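PDB 2DT8: DegV family protein from Thermus thermophilus, which binds a fatty acid, here palmitic acid, and carries a zinc ion, though its cellular role remains uncertain. Local coordinates for residues Q63-F69 against S93-A99; H153-V159 against G271-A277. All coordinates share one frame; numbering follows the deposited sequence.

Contact 1 of 2, residues Q63-F69 against S93-A99; sequences QPSPEDF and SGTVQSA. With ZN (zinc ion), chain B; PLM (palmitic acid), chain C.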
ATOM      1  N   GLN A  63      11.410   1.216  -9.658  1.00  6.23           N
ATOM      2  CA  GLN A  63      10.191   0.553 -10.079  1.00  6.18           C
ATOM      3  C   GLN A  63      10.663  -0.519 -11.074  1.00  5.45           C
ATOM      4  O   GLN A  63      11.801  -0.507 -11.524  1.00  6.43           O
ATOM      5  CB  GLN A  63       9.276   1.546 -10.848  1.00  6.46           C
ATOM      6  CG  GLN A  63       9.787   1.915 -12.249  1.00  7.72           C
ATOM      7  CD  GLN A  63      10.709   3.103 -12.235  1.00 12.56           C
ATOM      8  OE1 GLN A  63      11.468   3.305 -11.292  1.00 13.59           O
ATOM      9  NE2 GLN A  63      10.656   3.904 -13.298  1.00 16.60           N
ATOM     10  N   PRO A  64       9.724  -1.436 -11.370  1.00  4.52           N
ATOM     11  CA  PRO A  64      10.085  -2.493 -12.294  1.00  4.99           C
ATOM     12  C   PRO A  64      10.206  -1.988 -13.761  1.00  6.13           C
ATOM     13  O   PRO A  64       9.631  -0.932 -14.050  1.00  6.80           O
ATOM     14  CB  PRO A  64       8.896  -3.540 -12.294  1.00  4.31           C
ATOM     15  CG  PRO A  64       8.143  -3.146 -11.046  1.00  5.62           C
ATOM     16  CD  PRO A  64       8.328  -1.646 -10.959  1.00  4.89           C
ATOM     17  N   SER A  65      10.929  -2.680 -14.633  1.00  5.04           N
ATOM     18  CA  SER A  65      11.095  -2.231 -16.012  1.00  4.63           C
ATOM     19  C   SER A  65       9.930  -2.761 -16.837  1.00  6.94           C
ATOM     20  O   SER A  65       9.177  -3.634 -16.388  1.00  5.34           O
ATOM     21  CB  SER A  65      12.372  -2.823 -16.600  1.00  4.73           C
ATOM     22  OG  SER A  65      12.226  -4.226 -16.785  1.00  6.59           O
ATOM     23  N   PRO A  66       9.767  -2.247 -18.066  1.00  5.67           N
ATOM     24  CA  PRO A  66       8.669  -2.747 -18.889  1.00  5.32           C
ATOM     25  C   PRO A  66       8.822  -4.252 -19.153  1.00  4.86           C
ATOM     26  O   PRO A  66       7.835  -4.981 -19.167  1.00  6.16           O
ATOM     27  CB  PRO A  66       8.798  -1.924 -20.164  1.00  6.49           C
ATOM     28  CG  PRO A  66       9.276  -0.601 -19.651  1.00  6.40           C
ATOM     29  CD  PRO A  66      10.324  -1.000 -18.624  1.00  7.40           C
ATOM     30  N   GLU A  67      10.050  -4.730 -19.365  1.00  4.05           N
ATOM     31  CA  GLU A  67      10.217  -6.156 -19.619  1.00  4.26           C
ATOM     32  C   GLU A  67       9.966  -7.009 -18.371  1.00  5.37           C
ATOM     33  O   GLU A  67       9.582  -8.168 -18.500  1.00  7.69           O
ATOM     34  CB  GLU A  67      11.596  -6.455 -20.228  1.00  4.85           C
ATOM     35  CG  GLU A  67      11.786  -5.951 -21.673  1.00  5.43           C
ATOM     36  CD  GLU A  67      10.732  -6.445 -22.662  1.00  6.54           C
ATOM     37  OE1 GLU A  67      10.180  -7.563 -22.492  1.00  7.68           O
ATOM     38  OE2 GLU A  67      10.470  -5.697 -23.632  1.00  5.57           O
ATOM     39  N   ASP A  68      10.170  -6.449 -17.174  1.00  5.72           N
ATOM     40  CA  ASP A  68       9.878  -7.200 -15.951  1.00  6.36           C
ATOM     41  C   ASP A  68       8.385  -7.542 -16.000  1.00  6.67           C
ATOM     42  O   ASP A  68       7.977  -8.662 -15.699  1.00  8.43           O
ATOM     43  CB  ASP A  68      10.155  -6.368 -14.690  1.00  6.17           C
ATOM     44  CG  ASP A  68      11.640  -6.204 -14.392  1.00  7.65           C
ATOM     45  OD1 ASP A  68      12.447  -7.053 -14.828  1.00  9.07           O
ATOM     46  OD2 ASP A  68      11.993  -5.233 -13.690  1.00  9.83           O
ATOM     47  N   PHE A  69       7.575  -6.562 -16.390  1.00  6.68           N
ATOM     48  CA  PHE A  69       6.139  -6.777 -16.498  1.00  6.02           C
ATOM     49  C   PHE A  69       5.778  -7.658 -17.687  1.00  6.19           C
ATOM     50  O   PHE A  69       4.942  -8.553 -17.569  1.00  5.69           O
ATOM     51  CB  PHE A  69       5.412  -5.436 -16.628  1.00  4.00           C
ATOM     52  CG  PHE A  69       5.067  -4.801 -15.316  1.00  3.52           C
ATOM     53  CD1 PHE A  69       4.088  -5.364 -14.502  1.00  7.24           C
ATOM     54  CD2 PHE A  69       5.722  -3.657 -14.887  1.00  4.12           C
ATOM     55  CE1 PHE A  69       3.761  -4.791 -13.280  1.00  8.45           C
ATOM     56  CE2 PHE A  69       5.408  -3.069 -13.662  1.00  5.33           C
ATOM     57  CZ  PHE A  69       4.424  -3.643 -12.855  1.00  6.14           C
ATOM     58  N   SER A  93       4.937   6.417  -7.836  1.00  5.00           N
ATOM     59  CA  SER A  93       5.882   5.534  -8.498  1.00  4.27           C
ATOM     60  C   SER A  93       5.665   5.405  -9.996  1.00  5.08           C
ATOM     61  O   SER A  93       4.545   5.563 -10.479  1.00  6.48           O
ATOM     62  CB  SER A  93       5.749   4.150  -7.852  1.00  6.23           C
ATOM     63  OG  SER A  93       6.526   3.154  -8.484  1.00  6.61           O
ATOM     64  N   GLY A  94       6.739   5.081 -10.711  1.00  5.88           N
ATOM     65  CA  GLY A  94       6.636   4.888 -12.148  1.00  5.97           C
ATOM     66  C   GLY A  94       6.166   3.484 -12.498  1.00  7.74           C
ATOM     67  O   GLY A  94       6.134   3.117 -13.668  1.00  7.54           O
ATOM     68  N   THR A  95       5.793   2.696 -11.493  1.00  6.41           N
ATOM     69  CA  THR A  95       5.336   1.332 -11.725  1.00  5.43           C
ATOM     70  C   THR A  95       4.181   1.237 -12.729  1.00  5.71           C
ATOM     71  O   THR A  95       4.239   0.434 -13.662  1.00  5.63           O
ATOM     72  CB  THR A  95       4.935   0.667 -10.386  1.00  5.52           C
ATOM     73  OG1 THR A  95       6.086   0.619  -9.529  1.00  5.90           O
ATOM     74  CG2 THR A  95       4.421  -0.757 -10.605  1.00  4.72           C
ATOM     75  N   VAL A  96       3.139   2.046 -12.538  1.00  4.98           N
ATOM     76  CA  VAL A  96       1.997   2.027 -13.458  1.00  5.99           C
ATOM     77  C   VAL A  96       2.467   2.279 -14.892  1.00  6.24           C
ATOM     78  O   VAL A  96       2.035   1.600 -15.827  1.00  6.80           O
ATOM     79  CB  VAL A  96       0.940   3.076 -13.066  1.00  6.77           C
ATOM     80  CG1 VAL A  96      -0.004   3.348 -14.254  1.00  9.15           C
ATOM     81  CG2 VAL A  96       0.132   2.557 -11.875  1.00  8.60           C
ATOM     82  N   GLN A  97       3.261   3.299 -15.115  1.00  6.46           N
ATOM     83  CA  GLN A  97       3.825   3.586 -16.428  1.00  6.92           C
ATOM     84  C   GLN A  97       4.533   2.358 -17.010  1.00  6.22           C
ATOM     85  O   GLN A  97       4.425   2.089 -18.206  1.00  7.34           O
ATOM     86  CB  GLN A  97       4.790   4.765 -16.320  1.00  8.08           C
ATOM     87  CG  GLN A  97       5.627   5.020 -17.555  1.00 14.88           C
ATOM     88  CD  GLN A  97       6.368   6.343 -17.470  1.00 27.58           C
ATOM     89  OE1 GLN A  97       7.352   6.559 -18.171  1.00 34.75           O
ATOM     90  NE2 GLN A  97       5.884   7.242 -16.612  1.00 34.83           N
ATOM     91  N   SER A  98       5.416   1.652 -16.244  1.00  5.28           N
ATOM     92  CA  SER A  98       6.085   0.477 -16.787  1.00  4.51           C
ATOM     93  C   SER A  98       5.075  -0.605 -17.177  1.00  5.29           C
ATOM     94  O   SER A  98       5.218  -1.274 -18.216  1.00  6.41           O
ATOM     95  CB  SER A  98       7.068  -0.113 -15.770  1.00  5.61           C
ATOM     96  OG  SER A  98       8.243   0.670 -15.726  1.00  9.45           O
ATOM     97  N   ALA A  99       4.059  -0.783 -16.334  1.00  4.63           N
ATOM     98  CA  ALA A  99       3.029  -1.781 -16.599  1.00  5.17           C
ATOM     99  C   ALA A  99       2.284  -1.427 -17.891  1.00  4.52           C
ATOM    100  O   ALA A  99       2.019  -2.305 -18.711  1.00  4.78           O
ATOM    101  CB  ALA A  99       2.052  -1.855 -15.421  1.00  5.06           C
TER
HETATM  102 ZN    ZN B 501       9.194  -5.797 -25.081  1.00  8.67          ZN
HETATM  103  C1  PLM C 701       9.565   3.405  -6.694  1.00  8.51           C
HETATM  104  O1  PLM C 701       8.910   3.649  -7.832  1.00  9.55           O
HETATM  105  O2  PLM C 701      10.771   3.527  -6.660  1.00  8.95           O
HETATM  106  C2  PLM C 701       8.797   2.983  -5.458  1.00  9.45           C
HETATM  107  C3  PLM C 701       8.269   4.235  -4.748  1.00  8.22           C
HETATM  108  C4  PLM C 701       7.530   3.844  -3.466  1.00  7.58           C
HETATM  109  C5  PLM C 701       6.980   5.106  -2.804  1.00  7.98           C
HETATM  110  C6  PLM C 701       6.154   4.741  -1.572  1.00  7.17           C
HETATM  111  C7  PLM C 701       5.660   6.017  -0.919  1.00  7.63           C
HETATM  112  C8  PLM C 701       4.676   5.687   0.178  1.00 13.36           C
HETATM  113  C9  PLM C 701       3.960   6.976   0.574  1.00 15.61           C
HETATM  114  CA  PLM C 701       3.442   6.859   1.994  1.00 21.35           C
HETATM  115  CB  PLM C 701       2.088   6.175   1.944  1.00 17.45           C
HETATM  116  CC  PLM C 701       2.217   4.785   2.539  1.00 18.93           C
HETATM  117  CD  PLM C 701       1.215   4.641   3.670  1.00 18.40           C
HETATM  118  CE  PLM C 701       1.467   3.316   4.387  1.00 18.02           C
HETATM  119  CF  PLM C 701       0.537   3.201   5.604  1.00 20.33           C
HETATM  120  CG  PLM C 701      -0.863   2.791   5.146  1.00 21.36           C
HETATM  121  O   HOH W   1       9.549   5.191  -9.793  1.00 14.28           O
HETATM  122  O   HOH W   2       8.364   3.766 -15.276  1.00 17.26           O
HETATM  123  O   HOH W   3       9.656  -3.857 -25.929  1.00 10.27           O
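S98 and P64 carry the direct polar link between 63-69 and 93-99: S98 OG donates to P64 O at 2.7 Å, tilted 16° from the carbonyl plane. The hydroxyl lies anti to its own carbonyl carbon (chi1 -77°), a torsion that brings OG within bonding distance of P64 O. A water extends the link, accepting from Q63 NE2 and donating to G94 O and S98 OG.

Apolar contact centres on F69. A99 CB sits over the ring in a CH-pi contact, 3.8 Å from the F69 centroid, while T95 CG2 meets the ring edge, 3.7 Å from F69 CZ. H87 of strand 82-87 also meets this ring. Were F69 replaced by an alanine, A99 CB and T95 CG2 would probably lose their aromatic partner and a gap open between the helices.

At the ligand end, S93 OG donates to palmitic acid O1 (2.5 Å) and accepts from T95 N in an ST turn and from T95 OG1 (2.8 Å). S65 and D68 form a capping box at the start of helix 66-76, where E67 OE2 binds zinc with E105. T95, a double donor to S93 OG, is probably a second-shell residue positioning this serine, which holds the carboxyl group with T61.

Contact 2 of 2, residues H153-V159 against G271-A277; sequences HFVRFSV and GTYGFYA. With PLM (palmitic acid), chain C.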
ATOM      1  N   HIS A 153     -12.509   5.014   0.217  1.00  5.06           N
ATOM      2  CA  HIS A 153     -11.762   4.171   1.139  1.00  4.58           C
ATOM      3  C   HIS A 153     -11.163   5.069   2.208  1.00  5.08           C
ATOM      4  O   HIS A 153     -11.276   6.303   2.157  1.00  5.45           O
ATOM      5  CB  HIS A 153     -10.698   3.294   0.441  1.00  4.73           C
ATOM      6  CG  HIS A 153      -9.546   4.043  -0.151  1.00  5.08           C
ATOM      7  ND1 HIS A 153      -9.470   4.344  -1.495  1.00  4.95           N
ATOM      8  CD2 HIS A 153      -8.382   4.467   0.396  1.00  6.38           C
ATOM      9  CE1 HIS A 153      -8.306   4.915  -1.749  1.00  8.06           C
ATOM     10  NE2 HIS A 153      -7.627   5.001  -0.619  1.00 10.28           N
ATOM     11  N   PHE A 154     -10.568   4.439   3.208  1.00  5.49           N
ATOM     12  CA  PHE A 154     -10.008   5.163   4.325  1.00  5.31           C
ATOM     13  C   PHE A 154      -8.553   4.806   4.551  1.00  4.07           C
ATOM     14  O   PHE A 154      -8.163   3.662   4.363  1.00  5.53           O
ATOM     15  CB  PHE A 154     -10.792   4.794   5.586  1.00  4.57           C
ATOM     16  CG  PHE A 154     -10.296   5.460   6.825  1.00  7.28           C
ATOM     17  CD1 PHE A 154     -10.724   6.739   7.146  1.00  7.57           C
ATOM     18  CD2 PHE A 154      -9.388   4.816   7.667  1.00  7.63           C
ATOM     19  CE1 PHE A 154     -10.261   7.377   8.297  1.00  9.67           C
ATOM     20  CE2 PHE A 154      -8.921   5.450   8.816  1.00  8.13           C
ATOM     21  CZ  PHE A 154      -9.360   6.727   9.127  1.00  8.60           C
ATOM     22  N   VAL A 155      -7.764   5.803   4.932  1.00  4.58           N
ATOM     23  CA  VAL A 155      -6.375   5.567   5.290  1.00  3.82           C
ATOM     24  C   VAL A 155      -5.826   6.655   6.198  1.00  4.41           C
ATOM     25  O   VAL A 155      -6.036   7.846   5.973  1.00  4.24           O
ATOM     26  CB  VAL A 155      -5.426   5.407   4.052  1.00  3.68           C
ATOM     27  CG1 VAL A 155      -5.577   6.578   3.085  1.00  6.89           C
ATOM     28  CG2 VAL A 155      -3.965   5.295   4.538  1.00  7.05           C
ATOM     29  N   ARG A 156      -5.165   6.220   7.269  1.00  5.14           N
ATOM     30  CA  ARG A 156      -4.497   7.123   8.189  1.00  4.43           C
ATOM     31  C   ARG A 156      -3.226   6.433   8.634  1.00  4.47           C
ATOM     32  O   ARG A 156      -3.207   5.220   8.840  1.00  4.46           O
ATOM     33  CB  ARG A 156      -5.339   7.410   9.437  1.00  5.74           C
ATOM     34  CG  ARG A 156      -6.488   8.378   9.232  1.00  5.31           C
ATOM     35  CD  ARG A 156      -6.006   9.775   8.866  1.00  5.58           C
ATOM     36  NE  ARG A 156      -7.118  10.729   8.804  1.00  8.49           N
ATOM     37  CZ  ARG A 156      -7.987  10.812   7.800  1.00  6.60           C
ATOM     38  NH1 ARG A 156      -7.890  10.003   6.754  1.00  8.75           N
ATOM     39  NH2 ARG A 156      -8.966  11.712   7.837  1.00 11.40           N
ATOM     40  N   PHE A 157      -2.158   7.203   8.770  1.00  3.61           N
ATOM     41  CA  PHE A 157      -0.916   6.639   9.278  1.00  4.07           C
ATOM     42  C   PHE A 157      -0.078   7.719   9.927  1.00  4.29           C
ATOM     43  O   PHE A 157      -0.300   8.914   9.721  1.00  6.24           O
ATOM     44  CB  PHE A 157      -0.102   5.918   8.180  1.00  5.35           C
ATOM     45  CG  PHE A 157       0.470   6.823   7.114  1.00  4.78           C
ATOM     46  CD1 PHE A 157      -0.324   7.292   6.064  1.00  5.38           C
ATOM     47  CD2 PHE A 157       1.824   7.156   7.125  1.00  5.19           C
ATOM     48  CE1 PHE A 157       0.233   8.070   5.036  1.00  6.86           C
ATOM     49  CE2 PHE A 157       2.389   7.934   6.105  1.00  5.79           C
ATOM     50  CZ  PHE A 157       1.587   8.394   5.054  1.00  3.96           C
ATOM     51  N   SER A 158       0.857   7.286  10.766  1.00  5.19           N
ATOM     52  CA  SER A 158       1.788   8.199  11.417  1.00  3.76           C
ATOM     53  C   SER A 158       3.187   7.649  11.157  1.00  6.92           C
ATOM     54  O   SER A 158       3.347   6.487  10.758  1.00  6.21           O
ATOM     55  CB  SER A 158       1.505   8.275  12.917  1.00  4.28           C
ATOM     56  OG  SER A 158       2.272   9.300  13.533  1.00  8.43           O
ATOM     57  N   VAL A 159       4.195   8.496  11.365  1.00  6.57           N
ATOM     58  CA  VAL A 159       5.596   8.142  11.146  1.00  7.28           C
ATOM     59  C   VAL A 159       6.442   8.774  12.245  1.00  7.46           C
ATOM     60  O   VAL A 159       6.039   9.772  12.842  1.00  8.03           O
ATOM     61  CB  VAL A 159       6.102   8.669   9.777  1.00  5.52           C
ATOM     62  CG1 VAL A 159       5.392   7.951   8.643  1.00  6.99           C
ATOM     63  CG2 VAL A 159       5.849  10.172   9.660  1.00  7.36           C
ATOM     64  N   GLY A 271       9.163   3.562  12.675  1.00  7.09           N
ATOM     65  CA  GLY A 271       8.003   3.877  13.489  1.00  6.93           C
ATOM     66  C   GLY A 271       6.742   4.226  12.726  1.00  6.71           C
ATOM     67  O   GLY A 271       5.940   5.035  13.190  1.00  8.58           O
ATOM     68  N   THR A 272       6.560   3.624  11.555  1.00  6.47           N
ATOM     69  CA  THR A 272       5.359   3.897  10.773  1.00  5.05           C
ATOM     70  C   THR A 272       4.264   2.928  11.205  1.00  5.65           C
ATOM     71  O   THR A 272       4.527   1.757  11.474  1.00  6.83           O
ATOM     72  CB  THR A 272       5.624   3.712   9.254  1.00  6.28           C
ATOM     73  OG1 THR A 272       6.675   4.597   8.844  1.00  7.55           O
ATOM     74  CG2 THR A 272       4.371   4.031   8.430  1.00  7.59           C
ATOM     75  N   TYR A 273       3.035   3.423  11.310  1.00  4.46           N
ATOM     76  CA  TYR A 273       1.910   2.556  11.655  1.00  4.77           C
ATOM     77  C   TYR A 273       0.630   3.219  11.186  1.00  5.33           C
ATOM     78  O   TYR A 273       0.576   4.437  11.035  1.00  5.89           O
ATOM     79  CB  TYR A 273       1.836   2.279  13.167  1.00  5.06           C
ATOM     80  CG  TYR A 273       1.567   3.489  14.027  1.00  6.84           C
ATOM     81  CD1 TYR A 273       2.609   4.319  14.450  1.00  7.83           C
ATOM     82  CD2 TYR A 273       0.266   3.809  14.426  1.00  9.18           C
ATOM     83  CE1 TYR A 273       2.364   5.421  15.242  1.00  8.33           C
ATOM     84  CE2 TYR A 273       0.012   4.917  15.217  1.00  9.94           C
ATOM     85  CZ  TYR A 273       1.061   5.718  15.624  1.00 10.52           C
ATOM     86  OH  TYR A 273       0.814   6.809  16.418  1.00 12.64           O
ATOM     87  N   GLY A 274      -0.395   2.415  10.937  1.00  4.80           N
ATOM     88  CA  GLY A 274      -1.661   2.977  10.498  1.00  5.43           C
ATOM     89  C   GLY A 274      -2.467   1.817   9.910  1.00  4.97           C
ATOM     90  O   GLY A 274      -2.171   0.649  10.126  1.00  5.21           O
ATOM     91  N   PHE A 275      -3.486   2.225   9.133  1.00  4.17           N
ATOM     92  CA  PHE A 275      -4.335   1.206   8.549  1.00  3.40           C
ATOM     93  C   PHE A 275      -5.148   1.741   7.368  1.00  3.82           C
ATOM     94  O   PHE A 275      -5.428   2.927   7.260  1.00  5.41           O
ATOM     95  CB  PHE A 275      -5.258   0.354   9.449  1.00  5.30           C
ATOM     96  CG  PHE A 275      -6.366   1.207   9.991  1.00  4.38           C
ATOM     97  CD1 PHE A 275      -6.123   2.043  11.072  1.00  6.22           C
ATOM     98  CD2 PHE A 275      -7.633   1.135   9.433  1.00  6.61           C
ATOM     99  CE1 PHE A 275      -7.154   2.810  11.596  1.00  7.12           C
ATOM    100  CE2 PHE A 275      -8.661   1.908   9.964  1.00  8.02           C
ATOM    101  CZ  PHE A 275      -8.427   2.748  11.045  1.00  7.78           C
ATOM    102  N   TYR A 276      -5.454   0.792   6.467  1.00  4.51           N
ATOM    103  CA  TYR A 276      -6.278   1.177   5.337  1.00  3.73           C
ATOM    104  C   TYR A 276      -7.584   0.444   5.647  1.00  6.24           C
ATOM    105  O   TYR A 276      -7.630  -0.492   6.434  1.00  5.82           O
ATOM    106  CB  TYR A 276      -5.685   0.467   4.074  1.00  5.26           C
ATOM    107  CG  TYR A 276      -5.068   1.466   3.161  1.00  5.56           C
ATOM    108  CD1 TYR A 276      -5.864   2.172   2.264  1.00  6.33           C
ATOM    109  CD2 TYR A 276      -3.690   1.690   3.185  1.00  4.79           C
ATOM    110  CE1 TYR A 276      -5.293   3.100   1.406  1.00  6.73           C
ATOM    111  CE2 TYR A 276      -3.118   2.610   2.319  1.00  5.42           C
ATOM    112  CZ  TYR A 276      -3.913   3.310   1.430  1.00  6.54           C
ATOM    113  OH  TYR A 276      -3.354   4.243   0.579  1.00  7.27           O
ATOM    114  N   ALA A 277      -8.639   0.949   4.982  1.00  5.22           N
ATOM    115  CA  ALA A 277      -9.928   0.318   5.191  1.00  4.77           C
ATOM    116  C   ALA A 277     -11.091   0.596   4.064  1.00  6.45           C
ATOM    117  O   ALA A 277     -10.953   1.607   3.382  1.00  6.49           O
ATOM    118  CB  ALA A 277     -10.754   0.658   6.522  1.00  7.28           C
TER
HETATM  119  C1  PLM C 701       9.565   3.405  -6.694  1.00  8.51           C
HETATM  120  O1  PLM C 701       8.910   3.649  -7.832  1.00  9.55           O
HETATM  121  O2  PLM C 701      10.771   3.527  -6.660  1.00  8.95           O
HETATM  122  C2  PLM C 701       8.797   2.983  -5.458  1.00  9.45           C
HETATM  123  C3  PLM C 701       8.269   4.235  -4.748  1.00  8.22           C
HETATM  124  C4  PLM C 701       7.530   3.844  -3.466  1.00  7.58           C
HETATM  125  C5  PLM C 701       6.980   5.106  -2.804  1.00  7.98           C
HETATM  126  C6  PLM C 701       6.154   4.741  -1.572  1.00  7.17           C
HETATM  127  C7  PLM C 701       5.660   6.017  -0.919  1.00  7.63           C
HETATM  128  C8  PLM C 701       4.676   5.687   0.178  1.00 13.36           C
HETATM  129  C9  PLM C 701       3.960   6.976   0.574  1.00 15.61           C
HETATM  130  CA  PLM C 701       3.442   6.859   1.994  1.00 21.35           C
HETATM  131  CB  PLM C 701       2.088   6.175   1.944  1.00 17.45           C
HETATM  132  CC  PLM C 701       2.217   4.785   2.539  1.00 18.93           C
HETATM  133  CD  PLM C 701       1.215   4.641   3.670  1.00 18.40           C
HETATM  134  CE  PLM C 701       1.467   3.316   4.387  1.00 18.02           C
HETATM  135  CF  PLM C 701       0.537   3.201   5.604  1.00 20.33           C
HETATM  136  CG  PLM C 701      -0.863   2.791   5.146  1.00 21.36           C
HETATM  137  O   HOH W   4      -4.946   5.749  -0.837  1.00  6.25           O
HETATM  138  O   HOH W   5       2.488   8.774  16.412  1.00 22.06           O
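An antiparallel strand pair in a mixed sheet joins 154-158 to 273-277; F157 also bonds to L188 through its backbone on the other side. The axes of these short segments approach to 4.6 Å. Backbone bonds link three hydrogen-bonded pairs, F154 with A277, R156 with F275 and S158 with Y273; that from R156 N to F275 O is weak. Between them, F157 faces G274 in a non-hydrogen-bonded pair with the CA atoms only 3.9 Å apart, where a CB on G274 would collide with F157 CA and R156 O.

On the face bearing F154, F275 and Y273, the F154 and F275 rings meet obliquely, planes at 38°, with F154 CE2 3.5 Å from F275 CZ. Helices 204-219 and 236-247 cover this side, and F215 meets both rings edge-to-face. S158 CB makes an off-centre CH-pi contact with the Y273 ring, while S158 OG is bonded to P186 O.

The other face lines the fatty acid pocket. Set between backbone N and carbonyl carbon (chi1 68°), F157 CG presents its ring to the lipid, whose CD rests over its centre, 3.8 Å above the plane. V155 CB packs over the Y276 ring in a CH-pi contact, 3.6 Å from the centroid, and H153 CD2 meets that ring at its edge. The lipid tail reaches the same tyrosine, palmitic acid CG being 3.6 Å from Y276 CD2.

Palmitic acid is what contacts 1 and 2 have in common. Their centres lie 25 Å apart, on opposite sides of the chain's centre, with nearest atoms about 12 Å from each other. Contact 1 closes before contact 2 opens along the chain. The first pairs the starts of helices 66-76 and 95-103, beside the six-stranded mixed sheet that includes strand 82-87; the second belongs to the separate four-stranded sheet and brings strand 154-158 to the C-terminal strand 273-279. One lipid spans both regions: its carboxyl head is held in part at contact 1 and its tail ends at contact 2. The example illustrates how a long ligand can bridge polar and apolar sites built by distant chain segments.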